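Local coordinates for beta-N-acetylhexosaminidase (Beutenbergia cavernae, PDB 5BU9), which probably hydrolyses terminal non-reducing N-acetyl-D-hexosamine residues from N-acetyl-beta-D-hexosaminides, as a glycoside hydrolase of family 3, at residues 9-14 with 310-315; 22-27 with 58-63; 30-35 with 67-72; 37-42 with 293-298. One frame throughout, in Å; residues are numbered along the deposited sequence.

Overall arrangement
Near the N terminus, helix 7-12 meets helix 305-318 in interaction 1, closing a loop of almost the whole chain that holds the other three contacts. After strand 15-20, interaction 2 joins the start of helix 26-35 (22-27) to the end of helix 50-61 (58-63). Interaction 3 uses the far end of the same helix, at 30-35, against 67-72. Interactions 2 and 3 cross, because their segments interleave along the chain. Interaction 4 sets strand 39-43 against strand 296-298, closing a long loop that crosses both. Interactions 1 and 4 join the first part of the barrel to its last, while 2 and 3 pack the early helices on one another.

Interaction 1: 9-14 with 310-315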
loop_
_atom_site.group_PDB
_atom_site.type_symbol
_atom_site.label_atom_id
_atom_site.label_comp_id
_atom_site.label_asym_id
_atom_site.label_seq_id
_atom_site.Cartn_x
_atom_site.Cartn_y
_atom_site.Cartn_z
ATOM N N GLN A 9 17.877 -11.230 -3.518
ATOM C CA GLN A 9 17.734 -9.918 -2.925
ATOM C C GLN A 9 16.799 -9.023 -3.750
ATOM O O GLN A 9 16.057 -8.232 -3.170
ATOM C CB GLN A 9 19.104 -9.275 -2.760
ATOM C CG GLN A 9 19.940 -9.923 -1.662
ATOM C CD GLN A 9 21.377 -9.497 -1.750
ATOM O OE1 GLN A 9 21.825 -9.091 -2.810
ATOM N NE2 GLN A 9 22.109 -9.573 -0.641
ATOM N N ARG A 10 16.804 -9.149 -5.079
ATOM C CA ARG A 10 15.897 -8.334 -5.898
ATOM C C ARG A 10 14.444 -8.751 -5.675
ATOM O O ARG A 10 13.576 -7.903 -5.449
ATOM C CB ARG A 10 16.264 -8.421 -7.387
ATOM C CG ARG A 10 17.630 -7.831 -7.706
ATOM C CD ARG A 10 17.847 -7.558 -9.201
ATOM N NE ARG A 10 17.699 -8.736 -10.060
ATOM C CZ ARG A 10 18.656 -9.637 -10.324
ATOM N NH1 ARG A 10 19.857 -9.541 -9.788
ATOM N NH2 ARG A 10 18.412 -10.656 -11.139
ATOM N N VAL A 11 14.185 -10.057 -5.696
ATOM C CA VAL A 11 12.876 -10.567 -5.339
ATOM C C VAL A 11 12.479 -10.038 -3.950
ATOM O O VAL A 11 11.368 -9.542 -3.756
ATOM C CB VAL A 11 12.856 -12.085 -5.370
ATOM C CG1 VAL A 11 11.555 -12.575 -4.780
ATOM C CG2 VAL A 11 12.983 -12.562 -6.784
ATOM N N GLY A 12 13.406 -10.108 -3.002
ATOM C CA GLY A 12 13.155 -9.648 -1.651
ATOM C C GLY A 12 12.667 -8.219 -1.630
ATOM O O GLY A 12 11.806 -7.866 -0.830
ATOM N N GLN A 13 13.158 -7.391 -2.542
ATOM C CA GLN A 13 12.674 -6.006 -2.591
ATOM C C GLN A 13 11.199 -5.843 -2.993
ATOM O O GLN A 13 10.637 -4.761 -2.792
ATOM C CB GLN A 13 13.531 -5.194 -3.563
ATOM C CG GLN A 13 14.924 -5.071 -3.119
ATOM C CD GLN A 13 15.052 -4.220 -1.882
ATOM O OE1 GLN A 13 14.533 -3.103 -1.829
ATOM N NE2 GLN A 13 15.730 -4.750 -0.869
ATOM N N LEU A 14 10.616 -6.888 -3.605
ATOM C CA LEU A 14 9.227 -6.895 -4.093
ATOM C C LEU A 14 8.215 -7.317 -3.017
ATOM O O LEU A 14 7.027 -7.534 -3.309
ATOM C CB LEU A 14 9.104 -7.817 -5.318
ATOM C CG LEU A 14 10.125 -7.607 -6.448
ATOM C CD1 LEU A 14 9.736 -8.478 -7.639
ATOM C CD2 LEU A 14 10.218 -6.127 -6.859
ATOM N N ALA A 310 9.990 -17.553 -1.813
ATOM C CA ALA A 310 10.710 -18.688 -2.411
ATOM C C ALA A 310 10.095 -19.050 -3.749
ATOM O O ALA A 310 10.801 -19.392 -4.693
ATOM C CB ALA A 310 10.698 -19.892 -1.494
ATOM N N ALA A 311 8.772 -18.978 -3.815
ATOM C CA ALA A 311 8.082 -19.289 -5.046
ATOM C C ALA A 311 8.437 -18.272 -6.137
ATOM O O ALA A 311 8.584 -18.654 -7.295
ATOM C CB ALA A 311 6.601 -19.321 -4.822
ATOM N N VAL A 312 8.557 -16.989 -5.770
ATOM C CA VAL A 312 8.838 -15.954 -6.762
ATOM C C VAL A 312 10.278 -16.118 -7.243
ATOM O O VAL A 312 10.530 -16.015 -8.441
ATOM C CB VAL A 312 8.571 -14.534 -6.234
ATOM C CG1 VAL A 312 9.015 -13.499 -7.269
ATOM C CG2 VAL A 312 7.067 -14.351 -5.965
ATOM N N VAL A 313 11.204 -16.435 -6.334
ATOM C CA VAL A 313 12.581 -16.733 -6.723
ATOM C C VAL A 313 12.619 -17.914 -7.674
ATOM O O VAL A 313 13.245 -17.847 -8.728
ATOM C CB VAL A 313 13.493 -17.030 -5.505
ATOM C CG1 VAL A 313 14.841 -17.624 -5.987
ATOM C CG2 VAL A 313 13.742 -15.796 -4.722
ATOM N N ALA A 314 11.947 -19.006 -7.313
ATOM C CA ALA A 314 12.037 -20.216 -8.126
ATOM C C ALA A 314 11.465 -19.982 -9.523
ATOM O O ALA A 314 12.009 -20.485 -10.511
ATOM C CB ALA A 314 11.334 -21.379 -7.449
ATOM N N LYS A 315 10.396 -19.192 -9.636
ATOM C CA LYS A 315 9.829 -18.984 -10.974
ATOM C C LYS A 315 10.730 -18.076 -11.844
ATOM O O LYS A 315 10.810 -18.273 -13.038
ATOM C CB LYS A 315 8.421 -18.417 -10.883
ATOM C CG LYS A 315 7.710 -18.226 -12.276
ATOM C CD LYS A 315 6.336 -17.644 -12.105
ATOM C CE LYS A 315 5.668 -17.309 -13.427
ATOM N NZ LYS A 315 5.237 -18.498 -14.165
#
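V11 packs against V312 and V313, and these three valines carry the contact. The apolar packing comes first. Both methyls of V11 touch both valines, so its branched end is gripped by two neighbours on the facing helix. CG1, anti to the backbone N (chi1 171°), is aimed at V312: V11 CG1 lies 3.7 Å from V312 CG1, and the same V11 CG1 is 3.9 Å from V313 CG2. V11 CB is also 3.9 Å from V313 CG2. The side chains cross obliquely. Valine suits all three places: it is short enough to let the CA atoms of V11 and V313 approach to 6.3 Å, and its two methyls offer a surface on more than one side.

No hydrogen bond crosses the interface. Within 9-14 the helix is finishing, and L14 N bonds to V11 O at 2.8 Å; a backbone bond of L14 to V296 then ties the helix end to strand 296-298. In 310-315 the regular pattern continues, as in A314 N to A310 O at 2.9 Å.

R10 forms a salt bridge with D327 of helix 320-336. V312 also packs on A285 and I289 of helix 281-291. The arrangement belongs to the TIM barrel of the family 3 N-terminal domain: helix 305-318 follows strand 296-298, and helix 7-12 leads into strand 15-20, which pairs with that strand.

Interaction 2: 22-27 with 58-63; sequences ATAEQV and EQLTAA
A24 sets its single methyl against Q59 and L60. From A24 CB to Q59 CB is 3.7 Å, and the same methyl, A24 CB, lies over the flat face of the glutamine amide, 3.8 Å from Q59 CD. The torsions of Q59 explain this. CG stands beside the backbone N (chi1 -57°), the chain then runs extended (chi2 -175°), and a turn at chi3 of 58° presents the amide's face to the methyl. L60 adds one branch, CD2, at 3.9 Å from A24 CB. Alanine suits the place because its lone methyl can rest on the amide face and on L60 CD2 at once; glutamine fits an exposed edge, giving aliphatic carbons to the methyl and a polar end to solvent.

That polar end is held through a water molecule, which accepts from Q59 NE2 at 2.6 Å and from A24 N at 2.9 Å. The bridge links side chain to backbone where no direct hydrogen bond joins the segments.

Around the contact, E25 takes the N-cap position of helix 26-35, and T19 hydrogen-bonds to T23 O and E25 N. L60 continues inward from helix 50-61 onto V40 and L42 of strand 39-43 and onto T28 and L29 of helix 26-35, so the pair of outer helices is packed together over that strand.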
loop_
_atom_site.group_PDB
_atom_site.type_symbol
_atom_site.label_atom_id
_atom_site.label_comp_id
_atom_site.label_asym_id
_atom_site.label_seq_id
_atom_site.Cartn_x
_atom_site.Cartn_y
_atom_site.Cartn_z
ATOM N N ALA A 22 3.879 -3.021 17.922
ATOM C CA ALA A 22 4.489 -2.849 19.214
ATOM C C ALA A 22 5.687 -3.753 19.400
ATOM O O ALA A 22 6.355 -3.704 20.429
ATOM C CB ALA A 22 3.464 -3.079 20.306
ATOM N N THR A 23 5.974 -4.595 18.417
ATOM C CA THR A 23 7.082 -5.543 18.565
ATOM C C THR A 23 7.726 -5.861 17.251
ATOM O O THR A 23 7.031 -6.149 16.289
ATOM C CB THR A 23 6.639 -6.909 19.156
ATOM O OG1 THR A 23 5.902 -6.697 20.360
ATOM C CG2 THR A 23 7.874 -7.780 19.459
ATOM N N ALA A 24 9.052 -5.833 17.218
ATOM C CA ALA A 24 9.783 -6.391 16.089
ATOM C C ALA A 24 9.697 -7.922 16.161
ATOM O O ALA A 24 10.520 -8.567 16.788
ATOM C CB ALA A 24 11.222 -5.941 16.094
ATOM N N GLU A 25 8.702 -8.489 15.491
ATOM C CA GLU A 25 8.426 -9.912 15.559
ATOM C C GLU A 25 9.528 -10.724 14.878
ATOM O O GLU A 25 10.052 -10.328 13.835
ATOM C CB GLU A 25 7.064 -10.198 14.916
ATOM C CG GLU A 25 5.867 -9.684 15.742
ATOM C CD GLU A 25 4.541 -10.265 15.255
ATOM O OE1 GLU A 25 3.920 -9.650 14.359
ATOM O OE2 GLU A 25 4.149 -11.352 15.740
ATOM N N GLN A 26 9.865 -11.865 15.462
ATOM C CA GLN A 26 10.914 -12.726 14.929
ATOM C C GLN A 26 10.624 -13.172 13.487
ATOM O O GLN A 26 11.545 -13.215 12.670
ATOM C CB GLN A 26 11.130 -13.936 15.855
ATOM C CG GLN A 26 12.379 -14.785 15.516
ATOM C CD GLN A 26 13.664 -13.962 15.542
ATOM O OE1 GLN A 26 13.898 -13.201 16.473
ATOM N NE2 GLN A 26 14.488 -14.101 14.502
ATOM N N VAL A 27 9.357 -13.434 13.155
ATOM C CA VAL A 27 8.973 -13.832 11.780
ATOM C C VAL A 27 9.369 -12.761 10.750
ATOM O O VAL A 27 9.823 -13.079 9.635
ATOM C CB VAL A 27 7.429 -14.163 11.666
ATOM C CG1 VAL A 27 6.552 -12.957 12.055
ATOM C CG2 VAL A 27 7.064 -14.660 10.242
ATOM N N GLU A 58 13.886 0.535 14.854
ATOM C CA GLU A 58 15.340 0.415 14.950
ATOM C C GLU A 58 15.770 -1.064 14.874
ATOM O O GLU A 58 16.751 -1.384 14.216
ATOM C CB GLU A 58 15.861 1.097 16.240
ATOM C CG GLU A 58 16.913 0.315 17.070
ATOM C CD GLU A 58 18.260 0.107 16.356
ATOM O OE1 GLU A 58 18.509 0.753 15.305
ATOM O OE2 GLU A 58 19.065 -0.727 16.845
ATOM N N GLN A 59 15.033 -1.961 15.525
ATOM C CA GLN A 59 15.347 -3.386 15.474
ATOM C C GLN A 59 15.211 -3.968 14.069
ATOM O O GLN A 59 15.960 -4.875 13.668
ATOM C CB GLN A 59 14.437 -4.166 16.409
ATOM C CG GLN A 59 14.465 -3.740 17.847
ATOM C CD GLN A 59 13.612 -4.659 18.713
ATOM O OE1 GLN A 59 13.842 -5.876 18.767
ATOM N NE2 GLN A 59 12.613 -4.085 19.378
ATOM N N LEU A 60 14.226 -3.460 13.340
ATOM C CA LEU A 60 13.959 -3.932 11.991
ATOM C C LEU A 60 15.062 -3.411 11.077
ATOM O O LEU A 60 15.598 -4.156 10.269
ATOM C CB LEU A 60 12.566 -3.492 11.508
ATOM C CG LEU A 60 11.343 -3.953 12.348
ATOM C CD1 LEU A 60 10.052 -3.277 11.894
ATOM C CD2 LEU A 60 11.183 -5.440 12.232
ATOM N N THR A 61 15.419 -2.134 11.208
ATOM C CA THR A 61 16.375 -1.568 10.268
ATOM C C THR A 61 17.751 -2.140 10.589
ATOM O O THR A 61 18.620 -2.184 9.736
ATOM C CB THR A 61 16.405 -0.012 10.291
ATOM O OG1 THR A 61 16.621 0.456 11.621
ATOM C CG2 THR A 61 15.098 0.558 9.782
ATOM N N ALA A 62 17.926 -2.620 11.816
ATOM C CA ALA A 62 19.203 -3.214 12.208
ATOM C C ALA A 62 19.430 -4.548 11.484
ATOM O O ALA A 62 20.526 -5.083 11.488
ATOM C CB ALA A 62 19.261 -3.404 13.708
ATOM N N ALA A 63 18.390 -5.088 10.865
ATOM C CA ALA A 63 18.532 -6.343 10.160
ATOM C C ALA A 63 18.977 -6.096 8.735
ATOM O O ALA A 63 19.294 -7.044 8.032
ATOM C CB ALA A 63 17.223 -7.131 10.182
HETATM O O HOH W 1 10.398 -5.480 19.741
#

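Interaction 3: 30-35 with 67-72; sequences DAITAS and EATGGV
T33 and A68 bring the two backbones to within 4.9 Å, measured between their CA atoms. Segment 30-35 is the last part of a helix, held by bonds such as A34 N to D30 O at 2.7 Å. Segment 67-72 starts as the end of a short helix. G70 leaves helical geometry with positive phi, within a type I' turn that runs from T69 to V72 and is closed by V72 N to T69 O at 3.0 Å. G70 and G71 occupy its two central positions, and both have the positive phi that glycine accepts most easily.

The closest side chain is that of A68, whose methyl sits against the helix surface: A68 CB is 3.7 Å from I32 O and 4.3 Å from T33 CA. The small alanine side chain suits a place where the backbones come this near. Beside it, I32 CG2 faces T69 CG2 at 4.3 Å, a looser meeting of two branched residues. T69 divides its two branches between different tasks. Its chi1 of 62° places CG2 toward I32, whereas T69 OG1 donates to V72 O at 2.8 Å, at a C=O...O angle of 131° with the donor 15° from the carbonyl plane. T33 turns its hydroxyl back to its own helix, bonding to L29 O.

Polar links in this region run through neighbours, since A68 O accepts from H36 ND1 and E67 O from Q9 NE2. The contact itself sets a methyl against a helix carbonyl, with looser apolar touches beside it. It therefore rests on van der Waals packing, without a directional bond, in joining helix 26-35 to the end of helix 66-69.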
loop_
_atom_site.group_PDB
_atom_site.type_symbol
_atom_site.label_atom_id
_atom_site.label_comp_id
_atom_site.label_asym_id
_atom_site.label_seq_id
_atom_site.Cartn_x
_atom_site.Cartn_y
_atom_site.Cartn_z
ATOM N N ASP A 30 13.236 -12.596 10.567
ATOM C CA ASP A 30 13.655 -13.692 9.718
ATOM C C ASP A 30 13.353 -13.419 8.244
ATOM O O ASP A 30 14.130 -13.800 7.379
ATOM C CB ASP A 30 12.964 -15.005 10.111
ATOM C CG ASP A 30 13.384 -15.522 11.516
ATOM O OD1 ASP A 30 14.458 -15.118 12.036
ATOM O OD2 ASP A 30 12.610 -16.339 12.078
ATOM N N ALA A 31 12.209 -12.809 7.953
ATOM C CA ALA A 31 11.829 -12.534 6.560
ATOM C C ALA A 31 12.886 -11.639 5.927
ATOM O O ALA A 31 13.295 -11.902 4.813
ATOM C CB ALA A 31 10.470 -11.896 6.473
ATOM N N ILE A 32 13.355 -10.623 6.661
ATOM C CA ILE A 32 14.440 -9.770 6.200
ATOM C C ILE A 32 15.780 -10.516 6.078
ATOM O O ILE A 32 16.465 -10.413 5.068
ATOM C CB ILE A 32 14.638 -8.567 7.125
ATOM C CG1 ILE A 32 13.381 -7.731 7.216
ATOM C CG2 ILE A 32 15.768 -7.710 6.630
ATOM C CD1 ILE A 32 13.504 -6.644 8.272
ATOM N N THR A 33 16.181 -11.231 7.119
ATOM C CA THR A 33 17.520 -11.834 7.146
ATOM C C THR A 33 17.603 -13.085 6.286
ATOM O O THR A 33 18.535 -13.249 5.528
ATOM C CB THR A 33 17.949 -12.206 8.584
ATOM O OG1 THR A 33 17.820 -11.061 9.417
ATOM C CG2 THR A 33 19.422 -12.645 8.615
ATOM N N ALA A 34 16.621 -13.973 6.392
ATOM C CA ALA A 34 16.708 -15.249 5.677
ATOM C C ALA A 34 16.046 -15.203 4.314
ATOM O O ALA A 34 16.486 -15.899 3.411
ATOM C CB ALA A 34 16.098 -16.363 6.518
ATOM N N SER A 35 15.005 -14.382 4.146
ATOM C CA SER A 35 14.332 -14.305 2.848
ATOM C C SER A 35 14.634 -12.998 2.074
ATOM O O SER A 35 14.098 -12.772 0.997
ATOM C CB SER A 35 12.817 -14.478 3.034
ATOM O OG SER A 35 12.495 -15.811 3.392
ATOM N N GLU A 67 24.415 -8.829 3.221
ATOM C CA GLU A 67 23.883 -10.156 2.969
ATOM C C GLU A 67 22.349 -10.200 2.968
ATOM O O GLU A 67 21.753 -10.957 2.218
ATOM C CB GLU A 67 24.435 -11.126 4.009
ATOM C CG GLU A 67 24.011 -12.556 3.782
ATOM C CD GLU A 67 24.923 -13.511 4.498
ATOM O OE1 GLU A 67 25.962 -13.033 5.001
ATOM O OE2 GLU A 67 24.607 -14.719 4.563
ATOM N N ALA A 68 21.705 -9.377 3.787
ATOM C CA ALA A 68 20.245 -9.384 3.836
ATOM C C ALA A 68 19.614 -8.697 2.618
ATOM O O ALA A 68 18.837 -9.301 1.898
ATOM C CB ALA A 68 19.763 -8.732 5.107
ATOM N N THR A 69 19.953 -7.434 2.392
ATOM C CA THR A 69 19.273 -6.634 1.375
ATOM C C THR A 69 20.264 -5.861 0.496
ATOM O O THR A 69 19.901 -4.842 -0.111
ATOM C CB THR A 69 18.303 -5.614 2.014
ATOM O OG1 THR A 69 19.059 -4.705 2.822
ATOM C CG2 THR A 69 17.317 -6.306 2.913
ATOM N N GLY A 70 21.517 -6.310 0.462
ATOM C CA GLY A 70 22.556 -5.589 -0.274
ATOM C C GLY A 70 22.758 -4.178 0.260
ATOM O O GLY A 70 23.207 -3.281 -0.471
ATOM N N GLY A 71 22.435 -3.992 1.542
ATOM C CA GLY A 71 22.544 -2.697 2.185
ATOM C C GLY A 71 21.404 -1.737 1.862
ATOM O O GLY A 71 21.371 -0.623 2.364
ATOM N N VAL A 72 20.460 -2.161 1.027
ATOM C CA VAL A 72 19.319 -1.321 0.690
ATOM C C VAL A 72 18.416 -1.109 1.908
ATOM O O VAL A 72 18.029 -2.066 2.582
ATOM C CB VAL A 72 18.540 -1.918 -0.461
ATOM C CG1 VAL A 72 17.250 -1.132 -0.684
ATOM C CG2 VAL A 72 19.413 -1.877 -1.712
#

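Interaction 4: 37-42 with 293-298; sequences VGNVFL and TDIVLV
N39 and I295 touch in the barrel interior, and the asparagine can be followed outward from its backbone. Its CB points toward segment 293-298, with CG anti to the carbonyl carbon (chi1 -47°), an arrangement that carries the amide across to the isoleucine. At the tip, N39 ND2 comes 4.0 Å from I295 CD1, and the two side chains cross at about a right angle. The same nitrogen hydrogen-bonds to F15 O and, weakly, to Q13 O. On the other branch, N39 OD1 accepts from K337 NZ, which also bonds to G38 O; the lysine thus serves two acceptors that lie only 2.9 Å apart, G38 O and N39 OD1. An asparagine suits this buried place because its amide both donates and accepts, while isoleucine offers it a slim methyl end.

Two residues on, F41 meets L297 at 4.2 Å, from F41 CB to L297 CD1. Here a leucine methyl lies against CB and obliquely to the ring of the phenylalanine, an apolar meeting of two buried residues. A glycerol, probably from the crystallisation liquor, lies near the leucine.

The strands are not hydrogen-bonded to each other: the CA atoms of F41 and L297 are 8.3 Å apart, and strand 15-20 pairs in parallel with both. M16 of that strand touches N39, I295 and L297. Strand 75-82 flanks strand 39-43 on its other edge, and V296 packs outward on M308 of helix 305-318.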
loop_
_atom_site.group_PDB
_atom_site.type_symbol
_atom_site.label_atom_id
_atom_site.label_comp_id
_atom_site.label_asym_id
_atom_site.label_seq_id
_atom_site.Cartn_x
_atom_site.Cartn_y
_atom_site.Cartn_z
ATOM N N VAL A 37 13.650 -10.071 2.472
ATOM C CA VAL A 37 12.547 -9.108 2.358
ATOM C C VAL A 37 13.039 -7.686 2.666
ATOM O O VAL A 37 13.787 -7.441 3.633
ATOM C CB VAL A 37 11.384 -9.502 3.264
ATOM C CG1 VAL A 37 10.314 -8.412 3.280
ATOM C CG2 VAL A 37 10.800 -10.817 2.761
ATOM N N GLY A 38 12.646 -6.749 1.817
ATOM C CA GLY A 38 13.273 -5.437 1.805
ATOM C C GLY A 38 12.421 -4.300 2.338
ATOM O O GLY A 38 12.877 -3.150 2.396
ATOM N N ASN A 39 11.196 -4.620 2.765
ATOM C CA ASN A 39 10.281 -3.608 3.249
ATOM C C ASN A 39 9.440 -4.182 4.374
ATOM O O ASN A 39 9.162 -5.371 4.378
ATOM C CB ASN A 39 9.371 -3.104 2.132
ATOM C CG ASN A 39 10.128 -2.780 0.860
ATOM O OD1 ASN A 39 10.829 -1.779 0.783
ATOM N ND2 ASN A 39 9.988 -3.640 -0.150
ATOM N N VAL A 40 9.028 -3.327 5.316
ATOM C CA VAL A 40 8.199 -3.760 6.423
ATOM C C VAL A 40 6.994 -2.854 6.624
ATOM O O VAL A 40 6.931 -1.726 6.137
ATOM C CB VAL A 40 9.015 -3.867 7.719
ATOM C CG1 VAL A 40 10.087 -4.921 7.576
ATOM C CG2 VAL A 40 9.645 -2.546 8.041
ATOM N N PHE A 41 6.032 -3.386 7.353
ATOM C CA PHE A 41 4.788 -2.713 7.597
ATOM C C PHE A 41 4.425 -2.924 9.064
ATOM O O PHE A 41 4.401 -4.051 9.532
ATOM C CB PHE A 41 3.688 -3.263 6.683
ATOM C CG PHE A 41 2.326 -2.793 7.047
ATOM C CD1 PHE A 41 1.860 -1.567 6.596
ATOM C CD2 PHE A 41 1.508 -3.555 7.875
ATOM C CE1 PHE A 41 0.580 -1.117 6.956
ATOM C CE2 PHE A 41 0.235 -3.123 8.226
ATOM C CZ PHE A 41 -0.224 -1.888 7.766
ATOM N N LEU A 42 4.133 -1.859 9.792
ATOM C CA LEU A 42 3.704 -1.998 11.199
ATOM C C LEU A 42 2.186 -2.114 11.301
ATOM O O LEU A 42 1.470 -1.183 10.908
ATOM C CB LEU A 42 4.210 -0.810 12.027
ATOM C CG LEU A 42 5.635 -0.964 12.562
ATOM C CD1 LEU A 42 6.660 -0.945 11.490
ATOM C CD2 LEU A 42 5.931 0.123 13.590
ATOM N N THR A 293 2.644 -5.478 -10.557
ATOM C CA THR A 293 2.890 -5.104 -9.170
ATOM C C THR A 293 4.380 -5.038 -8.819
ATOM O O THR A 293 5.148 -5.932 -9.190
ATOM C CB THR A 293 2.262 -6.121 -8.228
ATOM O OG1 THR A 293 0.847 -6.101 -8.401
ATOM C CG2 THR A 293 2.611 -5.814 -6.781
ATOM N N ASP A 294 4.789 -4.021 -8.071
ATOM C CA ASP A 294 6.181 -3.954 -7.563
ATOM C C ASP A 294 6.344 -4.374 -6.103
ATOM O O ASP A 294 7.390 -4.888 -5.694
ATOM C CB ASP A 294 6.717 -2.540 -7.755
ATOM C CG ASP A 294 6.423 -2.003 -9.166
ATOM O OD1 ASP A 294 6.774 -2.676 -10.176
ATOM O OD2 ASP A 294 5.792 -0.935 -9.267
ATOM N N ILE A 295 5.315 -4.186 -5.293
ATOM C CA ILE A 295 5.437 -4.644 -3.908
ATOM C C ILE A 295 4.190 -5.431 -3.475
ATOM O O ILE A 295 3.066 -4.928 -3.538
ATOM C CB ILE A 295 5.714 -3.456 -2.938
ATOM C CG1 ILE A 295 7.068 -2.793 -3.238
ATOM C CG2 ILE A 295 5.610 -3.926 -1.462
ATOM C CD1 ILE A 295 7.373 -1.527 -2.350
ATOM N N VAL A 296 4.406 -6.677 -3.066
ATOM C CA VAL A 296 3.348 -7.539 -2.579
ATOM C C VAL A 296 3.259 -7.364 -1.069
ATOM O O VAL A 296 4.225 -7.645 -0.331
ATOM C CB VAL A 296 3.617 -8.995 -2.966
ATOM C CG1 VAL A 296 2.503 -9.915 -2.449
ATOM C CG2 VAL A 296 3.781 -9.117 -4.508
ATOM N N LEU A 297 2.119 -6.873 -0.600
ATOM C CA LEU A 297 1.942 -6.592 0.813
ATOM C C LEU A 297 1.534 -7.877 1.536
ATOM O O LEU A 297 0.532 -8.489 1.185
ATOM C CB LEU A 297 0.902 -5.491 1.003
ATOM C CG LEU A 297 0.604 -5.092 2.454
ATOM C CD1 LEU A 297 1.850 -4.576 3.133
ATOM C CD2 LEU A 297 -0.531 -4.075 2.513
ATOM N N VAL A 298 2.331 -8.312 2.510
ATOM C CA VAL A 298 2.022 -9.519 3.307
ATOM C C VAL A 298 1.984 -9.108 4.788
ATOM O O VAL A 298 2.918 -9.361 5.529
ATOM C CB VAL A 298 3.057 -10.638 3.037
ATOM C CG1 VAL A 298 2.618 -11.951 3.635
ATOM C CG2 VAL A 298 3.260 -10.808 1.533
#